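Local coordinates for protein DNA ligase (Alteromonas mediterranea, PDB 6GDR) that probably seals nicks in DNA by an ATP-dependent reaction, passing through adenylated intermediates and binding DNA with a minimal scaffold, at residues K127-A132 with T160-S165; A40-T45 with A63-A68. All blocks are in the same frame, centred on the assembly; numbering follows the deposited sequence.

Contact 1 of 2, residues K127-A132 with T160-S165; sequences KVRFMA and TFAVVS. Unlike the reference sequence in segment 127-132: Val128 (reference Ile).
Phe130, Met131 and Ala132 pair in parallel with Phe161, Ala162 and Val163, forming the two strands of a right-handed beta-alpha-beta unit whose connection is made by helix 142-154 within the ATP-dependent ligase domain. Four backbone hydrogen bonds join them. Phe130 N reaches Thr160 O at 2.8 Å and Val164 N reaches Ala132 O at 2.9 Å, both nearly straight, with N-H...O angles of 174° and 176°. Between them, Ala162 N binds Phe130 O and Ala132 N binds Ala162 O; both bonds are 3.1 Å long, and in each the donor stands above the acceptor's carbonyl plane. Met131 is the centre of an inverse gamma turn, so Phe130 O also receives a weak bond from Ala132 N.

On one face of the sheet the rings of Phe130 and Phe161 lie side by side and point the same way, Phe130 CD2 coming to 4.1 Å from Phe161 CD1. Each ring has its CG anti to its own backbone N (chi1 178° in Phe130), which sets the two in step. Ile70 of strand 70-75 touches both.

The other face carries Met131 and Ala162. The Met131 chain folds back on itself, its SD resting 3.7 Å from Ala162 CB, and the same sulphur lies against one face of the Arg129 guanidinium. Further along, Met131 CB meets Val164 CG2 at 3.7 Å, and Val164 itself touches the bound AMP. The backbone polar atoms at the centre of this contact are thus matched strand to strand while mostly apolar groups fill both faces, and the straight bond from Val164 N to Ala132 O probably helps hold the backbone from which the nucleotide-contacting side chain projects.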
loop_
_atom_site.group_PDB
_atom_site.type_symbol
_atom_site.label_atom_id
_atom_site.label_comp_id
_atom_site.label_asym_id
_atom_site.label_seq_id
_atom_site.Cartn_x
_atom_site.Cartn_y
_atom_site.Cartn_z
ATOM N N LYS D 127 -0.308 11.803 -16.796
ATOM C CA LYS D 127 -0.452 10.354 -16.801
ATOM C C LYS D 127 -0.808 9.796 -15.426
ATOM O O LYS D 127 -0.592 8.607 -15.170
ATOM C CB LYS D 127 0.829 9.706 -17.331
ATOM C CG LYS D 127 1.012 9.868 -18.837
ATOM C CD LYS D 127 0.143 8.886 -19.616
ATOM C CE LYS D 127 -0.116 9.360 -21.040
ATOM N NZ LYS D 127 -1.352 10.187 -21.144
ATOM N N VAL D 128 -1.357 10.626 -14.543
ATOM C CA VAL D 128 -1.839 10.187 -13.241
ATOM C C VAL D 128 -3.336 9.940 -13.342
ATOM O O VAL D 128 -4.053 10.625 -14.081
ATOM C CB VAL D 128 -1.519 11.221 -12.142
ATOM C CG1 VAL D 128 -2.123 10.802 -10.806
ATOM C CG2 VAL D 128 -0.015 11.400 -12.009
ATOM N N ARG D 129 -3.814 8.951 -12.589
ATOM C CA ARG D 129 -5.228 8.611 -12.563
ATOM C C ARG D 129 -5.665 8.368 -11.126
ATOM O O ARG D 129 -4.860 8.037 -10.253
ATOM C CB ARG D 129 -5.527 7.373 -13.422
ATOM C CG ARG D 129 -5.312 7.587 -14.911
ATOM C CD ARG D 129 -5.965 6.484 -15.725
ATOM N NE ARG D 129 -5.336 5.186 -15.498
ATOM C CZ ARG D 129 -5.851 4.024 -15.889
ATOM N NH1 ARG D 129 -5.203 2.895 -15.638
ATOM N NH2 ARG D 129 -7.016 3.988 -16.524
ATOM N N PHE D 130 -6.964 8.539 -10.893
ATOM C CA PHE D 130 -7.571 8.338 -9.579
ATOM C C PHE D 130 -8.305 7.003 -9.620
ATOM O O PHE D 130 -9.459 6.917 -10.041
ATOM C CB PHE D 130 -8.500 9.495 -9.232
ATOM C CG PHE D 130 -9.210 9.334 -7.917
ATOM C CD1 PHE D 130 -8.568 9.634 -6.728
ATOM C CD2 PHE D 130 -10.522 8.893 -7.872
ATOM C CE1 PHE D 130 -9.221 9.491 -5.517
ATOM C CE2 PHE D 130 -11.178 8.748 -6.665
ATOM C CZ PHE D 130 -10.527 9.048 -5.486
ATOM N N MET D 131 -7.621 5.950 -9.177
ATOM C CA MET D 131 -8.161 4.592 -9.213
ATOM C C MET D 131 -9.036 4.388 -7.982
ATOM O O MET D 131 -8.587 3.904 -6.943
ATOM C CB MET D 131 -7.031 3.572 -9.272
ATOM C CG MET D 131 -5.963 3.881 -10.317
ATOM S SD MET D 131 -6.612 4.009 -11.995
ATOM C CE MET D 131 -7.244 2.354 -12.254
ATOM N N ALA D 132 -10.306 4.766 -8.101
ATOM C CA ALA D 132 -11.234 4.642 -6.985
ATOM C C ALA D 132 -11.485 3.175 -6.656
ATOM O O ALA D 132 -11.594 2.332 -7.551
ATOM C CB ALA D 132 -12.554 5.338 -7.313
ATOM N N THR D 160 -9.431 10.939 -16.025
ATOM C CA THR D 160 -8.620 10.805 -14.820
ATOM C C THR D 160 -9.364 10.040 -13.733
ATOM O O THR D 160 -8.735 9.388 -12.892
ATOM C CB THR D 160 -8.211 12.182 -14.299
ATOM O OG1 THR D 160 -9.383 12.962 -14.032
ATOM C CG2 THR D 160 -7.339 12.904 -15.320
ATOM N N PHE D 161 -10.692 10.113 -13.732
ATOM C CA PHE D 161 -11.503 9.352 -12.793
ATOM C C PHE D 161 -11.680 7.935 -13.324
ATOM O O PHE D 161 -12.286 7.735 -14.383
ATOM C CB PHE D 161 -12.856 10.031 -12.590
ATOM C CG PHE D 161 -13.714 9.379 -11.545
ATOM C CD1 PHE D 161 -13.701 9.834 -10.237
ATOM C CD2 PHE D 161 -14.536 8.311 -11.870
ATOM C CE1 PHE D 161 -14.490 9.238 -9.272
ATOM C CE2 PHE D 161 -15.326 7.711 -10.910
ATOM C CZ PHE D 161 -15.304 8.174 -9.609
ATOM N N ALA D 162 -11.144 6.957 -12.599
ATOM C CA ALA D 162 -11.213 5.557 -12.989
ATOM C C ALA D 162 -11.714 4.735 -11.807
ATOM O O ALA D 162 -11.968 5.260 -10.719
ATOM C CB ALA D 162 -9.847 5.052 -13.473
ATOM N N VAL D 163 -11.858 3.431 -12.030
ATOM C CA VAL D 163 -12.340 2.506 -11.011
ATOM C C VAL D 163 -11.483 1.252 -11.072
ATOM O O VAL D 163 -11.302 0.668 -12.145
ATOM C CB VAL D 163 -13.829 2.154 -11.208
ATOM C CG1 VAL D 163 -14.322 1.260 -10.075
ATOM C CG2 VAL D 163 -14.672 3.419 -11.296
ATOM N N VAL D 164 -10.952 0.840 -9.919
ATOM C CA VAL D 164 -10.119 -0.353 -9.871
ATOM C C VAL D 164 -10.916 -1.544 -10.379
ATOM O O VAL D 164 -12.075 -1.750 -9.996
ATOM C CB VAL D 164 -9.606 -0.586 -8.444
ATOM C CG1 VAL D 164 -8.873 -1.915 -8.347
ATOM C CG2 VAL D 164 -8.689 0.557 -8.019
ATOM N N SER D 165 -10.294 -2.336 -11.248
ATOM C CA SER D 165 -10.950 -3.518 -11.788
ATOM C C SER D 165 -11.123 -4.561 -10.693
ATOM O O SER D 165 -10.181 -4.869 -9.956
ATOM C CB SER D 165 -10.137 -4.095 -12.945
ATOM O OG SER D 165 -9.959 -3.133 -13.970
#

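Contact 2 of 2, residues A40-T45 with A63-A68; sequences ARWDGT and ANWPKA
Trp42 and Trp65 meet in a T-shaped stack where strand 38-42 ends and the loop between helix 59-62 and strand 70-75 passes beside it. The edge of Trp65 is directed at the face of Trp42: the six-membered rings have centroids 4.8 Å apart and planes at 75°, with Trp65 CE3 only 3.4 Å from Trp42 CD2. On the opposite face of the Trp42 indole lie the backbone nitrogens of Gly44 and Thr45, offset toward the rim, so the ring lies between the backbone that follows it and the loop 63-68. Its CG is anti to the backbone N, and this chi1 of 175° puts CG on the side of the loop. There Trp42 NE1 gives Pro66 O a hydrogen bond of 2.9 Å, 170° at the hydrogen and close to the indole plane. This bond fixes the rotation of the ring while Trp65 covers it. An alanine in place of Trp42 would probably leave Pro66 O without its indole donor and open a gap beside the edge of Trp65.

Gly44 belongs to the tight side too. A CB there would point at the loop and sit close against Lys67 C, about 3.6 Å away, and at these backbone angles it would be jammed against Asp43 O, which by itself calls for glycine.

The solvent side is looser. Asp43, Thr45 and Lys67 are exposed, and polar contacts replace ring packing. Thr45 OG1 lies 3.5 Å from Lys67 NZ. The Lys67 side chain starts out away from the turn but bends at its second and third torsions, curling its end back over the turn. Its ammonium NZ donates to Gly44 O at 3.1 Å, approaching from above the carbonyl plane.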
loop_
_atom_site.group_PDB
_atom_site.type_symbol
_atom_site.label_atom_id
_atom_site.label_comp_id
_atom_site.label_asym_id
_atom_site.label_seq_id
_atom_site.Cartn_x
_atom_site.Cartn_y
_atom_site.Cartn_z
ATOM N N ALA D 40 -5.926 8.634 -1.593
ATOM C CA ALA D 40 -6.515 9.963 -1.630
ATOM C C ALA D 40 -8.024 9.849 -1.500
ATOM O O ALA D 40 -8.646 8.985 -2.125
ATOM C CB ALA D 40 -6.154 10.702 -2.923
ATOM N N ARG D 41 -8.604 10.725 -0.686
ATOM C CA ARG D 41 -10.048 10.821 -0.532
ATOM C C ARG D 41 -10.557 12.025 -1.313
ATOM O O ARG D 41 -10.027 13.132 -1.173
ATOM C CB ARG D 41 -10.436 10.942 0.943
ATOM C CG ARG D 41 -11.830 11.507 1.167
ATOM C CD ARG D 41 -12.336 11.191 2.562
ATOM N NE ARG D 41 -12.615 9.768 2.725
ATOM C CZ ARG D 41 -12.947 9.194 3.877
ATOM N NH1 ARG D 41 -13.041 9.919 4.985
ATOM N NH2 ARG D 41 -13.183 7.890 3.923
ATOM N N TRP D 42 -11.579 11.803 -2.134
ATOM C CA TRP D 42 -12.192 12.865 -2.920
ATOM C C TRP D 42 -13.351 13.460 -2.131
ATOM O O TRP D 42 -14.337 12.771 -1.852
ATOM C CB TRP D 42 -12.670 12.328 -4.268
ATOM C CG TRP D 42 -13.418 13.333 -5.091
ATOM C CD1 TRP D 42 -14.674 13.197 -5.608
ATOM C CD2 TRP D 42 -12.960 14.631 -5.488
ATOM N NE1 TRP D 42 -15.023 14.328 -6.306
ATOM C CE2 TRP D 42 -13.988 15.223 -6.246
ATOM C CE3 TRP D 42 -11.778 15.349 -5.277
ATOM C CZ2 TRP D 42 -13.872 16.499 -6.794
ATOM C CZ3 TRP D 42 -11.666 16.615 -5.821
ATOM C CH2 TRP D 42 -12.706 17.177 -6.569
ATOM N N ASP D 43 -13.223 14.732 -1.763
ATOM C CA ASP D 43 -14.226 15.424 -0.962
ATOM C C ASP D 43 -15.410 15.917 -1.784
ATOM O O ASP D 43 -16.344 16.487 -1.210
ATOM C CB ASP D 43 -13.570 16.611 -0.243
ATOM C CG ASP D 43 -14.459 17.216 0.823
ATOM O OD1 ASP D 43 -15.468 16.582 1.193
ATOM O OD2 ASP D 43 -14.147 18.331 1.291
ATOM N N GLY D 44 -15.402 15.715 -3.100
ATOM C CA GLY D 44 -16.392 16.332 -3.960
ATOM C C GLY D 44 -15.899 17.686 -4.424
ATOM O O GLY D 44 -16.268 18.158 -5.505
ATOM N N THR D 45 -15.056 18.316 -3.601
ATOM C CA THR D 45 -14.400 19.568 -3.943
ATOM C C THR D 45 -12.884 19.489 -3.894
ATOM O O THR D 45 -12.225 20.326 -4.516
ATOM C CB THR D 45 -14.850 20.690 -2.991
ATOM O OG1 THR D 45 -16.281 20.742 -2.938
ATOM C CG2 THR D 45 -14.317 22.045 -3.448
ATOM N N ALA D 63 -11.806 18.179 -12.890
ATOM C CA ALA D 63 -12.935 18.794 -13.572
ATOM C C ALA D 63 -14.015 17.760 -13.862
ATOM O O ALA D 63 -13.736 16.686 -14.402
ATOM C CB ALA D 63 -12.469 19.451 -14.871
ATOM N N ASN D 64 -15.251 18.090 -13.492
ATOM C CA ASN D 64 -16.440 17.285 -13.758
ATOM C C ASN D 64 -16.488 16.001 -12.942
ATOM O O ASN D 64 -17.307 15.121 -13.237
ATOM C CB ASN D 64 -16.567 16.941 -15.248
ATOM C CG ASN D 64 -16.665 18.175 -16.124
ATOM O OD1 ASN D 64 -15.839 18.392 -17.009
ATOM N ND2 ASN D 64 -17.682 18.994 -15.876
ATOM N N TRP D 65 -15.643 15.861 -11.919
ATOM C CA TRP D 65 -15.729 14.698 -11.053
ATOM C C TRP D 65 -17.060 14.708 -10.301
ATOM O O TRP D 65 -17.691 15.757 -10.149
ATOM C CB TRP D 65 -14.568 14.676 -10.060
ATOM C CG TRP D 65 -13.277 14.168 -10.632
ATOM C CD1 TRP D 65 -12.930 14.104 -11.950
ATOM C CD2 TRP D 65 -12.164 13.645 -9.898
ATOM N NE1 TRP D 65 -11.668 13.577 -12.081
ATOM C CE2 TRP D 65 -11.177 13.286 -10.836
ATOM C CE3 TRP D 65 -11.907 13.446 -8.538
ATOM C CZ2 TRP D 65 -9.951 12.741 -10.458
ATOM C CZ3 TRP D 65 -10.691 12.904 -8.165
ATOM C CH2 TRP D 65 -9.728 12.558 -9.120
ATOM N N PRO D 66 -17.509 13.548 -9.821
ATOM C CA PRO D 66 -18.767 13.506 -9.066
ATOM C C PRO D 66 -18.709 14.383 -7.823
ATOM O O PRO D 66 -17.642 14.805 -7.370
ATOM C CB PRO D 66 -18.915 12.025 -8.696
ATOM C CG PRO D 66 -18.079 11.296 -9.688
ATOM C CD PRO D 66 -16.933 12.204 -10.005
ATOM N N LYS D 67 -19.888 14.654 -7.270
ATOM C CA LYS D 67 -20.020 15.450 -6.050
ATOM C C LYS D 67 -20.343 14.549 -4.859
ATOM O O LYS D 67 -21.342 14.714 -4.159
ATOM C CB LYS D 67 -21.090 16.523 -6.237
ATOM C CG LYS D 67 -20.773 17.550 -7.322
ATOM C CD LYS D 67 -19.545 18.396 -6.995
ATOM C CE LYS D 67 -19.745 19.227 -5.735
ATOM N NZ LYS D 67 -18.636 20.196 -5.518
ATOM N N ALA D 68 -19.462 13.576 -4.636
ATOM C CA ALA D 68 -19.615 12.620 -3.550
ATOM C C ALA D 68 -18.250 12.343 -2.938
ATOM O O ALA D 68 -17.216 12.797 -3.435
ATOM C CB ALA D 68 -20.263 11.318 -4.039
#

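How the contacts relate
Both segments of contact 2 come earlier in the chain than those of contact 1; their centres lie 12 Å apart. Both reach one mixed five-stranded sheet of the ligase domain, ordered 47-48, 38-42, 70-75, 129-134, 161-163: contact 1 pairs the last two strands, and contact 2 sets the end of strand 38-42 against the loop leading into strand 70-75. Trp65 bridges them. Its NE1 lies 3.1 Å from Thr160 OG1, a probable hydrogen bond, and its CH2 packs on Phe130 CB. The aromatic cluster therefore runs continuously across one face of the sheet, linking its outer turn to the strands that lead to the AMP pocket.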